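Long-range contact in exopolyphosphatase (Cytophaga hutchinsonii, PDB 3MDQ), which probably removes orthophosphate units by hydrolysis from the ends of inorganic polyphosphate chains: residues 157-162 / 190-195. Numbering follows the deposited sequence. Where two conformers were deposited one is given.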
loop_
_atom_site.group_PDB
_atom_site.type_symbol
_atom_site.label_atom_id
_atom_site.label_comp_id
_atom_site.label_asym_id
_atom_site.label_seq_id
_atom_site.Cartn_x
_atom_site.Cartn_y
_atom_site.Cartn_z
ATOM N N GLN A 157 -2.983 4.359 -13.054
ATOM C CA GLN A 157 -1.984 5.419 -12.945
ATOM C C GLN A 157 -1.482 5.480 -11.515
ATOM O O GLN A 157 -2.253 5.316 -10.569
ATOM C CB GLN A 157 -2.558 6.765 -13.403
ATOM C CG GLN A 157 -1.491 7.828 -13.561
ATOM C CD GLN A 157 -1.860 8.926 -14.533
ATOM O OE1 GLN A 157 -2.699 8.737 -15.433
ATOM N NE2 GLN A 157 -1.230 10.088 -14.362
ATOM N N SER A 158 -0.180 5.722 -11.367
ATOM C CA SER A 158 0.465 5.935 -10.085
ATOM C C SER A 158 0.757 7.424 -9.942
ATOM O O SER A 158 1.189 8.083 -10.886
ATOM C CB SER A 158 1.771 5.158 -10.067
ATOM O OG SER A 158 2.495 5.362 -8.875
ATOM N N PHE A 159 0.577 7.929 -8.738
ATOM C CA PHE A 159 0.851 9.321 -8.401
ATOM C C PHE A 159 1.788 9.368 -7.176
ATOM O O PHE A 159 1.584 8.677 -6.186
ATOM C CB PHE A 159 -0.451 10.048 -8.050
ATOM C CG PHE A 159 -1.458 10.093 -9.175
ATOM C CD1 PHE A 159 -2.336 9.039 -9.375
ATOM C CD2 PHE A 159 -1.523 11.178 -10.020
ATOM C CE1 PHE A 159 -3.257 9.077 -10.402
ATOM C CE2 PHE A 159 -2.443 11.228 -11.036
ATOM C CZ PHE A 159 -3.313 10.171 -11.224
ATOM N N GLU A 160 2.787 10.246 -7.229
ATOM C CA GLU A 160 3.780 10.379 -6.124
ATOM C C GLU A 160 3.218 11.319 -5.041
ATOM O O GLU A 160 3.689 12.454 -4.825
ATOM C CB GLU A 160 5.157 10.798 -6.691
ATOM C CG GLU A 160 5.799 9.675 -7.567
ATOM C CD GLU A 160 6.142 8.326 -6.814
ATOM O OE1 GLU A 160 6.403 8.330 -5.588
ATOM O OE2 GLU A 160 6.207 7.255 -7.466
ATOM N N ILE A 161 2.179 10.822 -4.393
ATOM C CA ILE A 161 1.425 11.554 -3.347
ATOM C C ILE A 161 1.203 10.678 -2.118
ATOM O O ILE A 161 0.246 10.842 -1.350
ATOM C CB ILE A 161 0.068 12.080 -3.929
ATOM C CG1 ILE A 161 -0.838 10.932 -4.322
ATOM C CG2 ILE A 161 0.332 13.076 -5.084
ATOM C CD1 ILE A 161 -2.267 11.396 -4.801
ATOM N N GLY A 162 2.100 9.710 -1.892
ATOM C CA GLY A 162 2.039 8.897 -0.707
ATOM C C GLY A 162 2.182 9.737 0.568
ATOM O O GLY A 162 2.631 10.863 0.538
ATOM N N GLU A 190 -5.487 19.553 -7.999
ATOM C CA GLU A 190 -4.469 19.790 -9.018
ATOM C C GLU A 190 -3.844 18.481 -9.525
ATOM O O GLU A 190 -3.614 18.325 -10.731
ATOM C CB GLU A 190 -3.385 20.734 -8.466
ATOM C CG GLU A 190 -3.872 22.163 -8.197
ATOM C CD GLU A 190 -4.455 22.834 -9.427
ATOM O OE1 GLU A 190 -3.816 22.747 -10.482
ATOM O OE2 GLU A 190 -5.586 23.355 -9.344
ATOM N N VAL A 191 -3.569 17.544 -8.616
ATOM C CA VAL A 191 -2.817 16.307 -8.923
ATOM C C VAL A 191 -3.674 15.283 -9.672
ATOM O O VAL A 191 -3.212 14.615 -10.625
ATOM C CB VAL A 191 -2.272 15.628 -7.619
ATOM C CG1 VAL A 191 -1.628 14.262 -7.930
ATOM C CG2 VAL A 191 -1.270 16.505 -6.910
ATOM N N LEU A 192 -4.932 15.186 -9.270
ATOM C CA LEU A 192 -5.775 14.038 -9.656
ATOM C C LEU A 192 -6.606 14.225 -10.903
ATOM O O LEU A 192 -7.506 13.448 -11.186
ATOM C CB LEU A 192 -6.648 13.597 -8.475
ATOM C CG LEU A 192 -5.854 13.111 -7.271
ATOM C CD1 LEU A 192 -6.889 12.837 -6.184
ATOM C CD2 LEU A 192 -5.014 11.880 -7.609
ATOM N N VAL A 193 -6.294 15.239 -11.709
ATOM C CA VAL A 193 -7.039 15.434 -12.939
ATOM C C VAL A 193 -7.118 14.193 -13.829
ATOM O O VAL A 193 -8.181 13.873 -14.304
ATOM C CB VAL A 193 -6.530 16.687 -13.734
ATOM C CG1 VAL A 193 -7.261 16.794 -15.078
ATOM C CG2 VAL A 193 -6.857 17.942 -12.922
ATOM N N PRO A 194 -6.018 13.445 -13.979
ATOM C CA PRO A 194 -6.100 12.258 -14.848
ATOM C C PRO A 194 -7.036 11.204 -14.242
ATOM O O PRO A 194 -7.678 10.462 -14.961
ATOM C CB PRO A 194 -4.659 11.775 -14.904
ATOM C CG PRO A 194 -3.849 13.018 -14.645
ATOM C CD PRO A 194 -4.621 13.779 -13.639
ATOM N N LEU A 195 -7.115 11.163 -12.909
ATOM C CA LEU A 195 -8.048 10.258 -12.260
ATOM C C LEU A 195 -9.494 10.676 -12.499
ATOM O O LEU A 195 -10.350 9.841 -12.833
ATOM C CB LEU A 195 -7.747 10.130 -10.772
ATOM C CG LEU A 195 -8.766 9.331 -9.979
ATOM C CD1 LEU A 195 -8.744 7.825 -10.357
ATOM C CD2 LEU A 195 -8.483 9.467 -8.490
#
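Gln-157 and Phe-159 reach from edge strand 153-159 of a mixed sheet to Pro-194 and Val-191 at the break between helices 178-191 and 193-202, a sheet-on-helix contact within the actin-like ATPase fold of the Ppx/GppA family. With CG anti to the backbone N (chi1 -169°) and an extended chain, Gln-157 lays its amide end against the pyrrolidine, OE1 lying 3.7 Å from Pro-194 CB; the long chain spans the distance, and its polar end suits this partly exposed border. An alanine here would remove the amide and would probably leave Pro-194 CB and CG without this packing partner, opening a gap at the border of the contact. Phe-159, buried, offers a broad ring face to one methyl and its rim to other neighbours. Leu-192 CD2 stands over the ring centre, 4.1 Å from the centroid, in a CH-pi contact, while CD2 of Phe-159 touches Val-191 CG1 at 3.7 Å and Pro-194 CB meets the edge at CZ. After the inverse gamma turn centred on Glu-160, whose carboxylate forms salt bridges with Arg-86 and Arg-165, branched Ile-161 serves two neighbours: CD1 touches Leu-192 CD2 at 4.0 Å, and Ile-161 and Val-191 reach toward each other tip to tip, CG2 to CG1 at 3.7 Å.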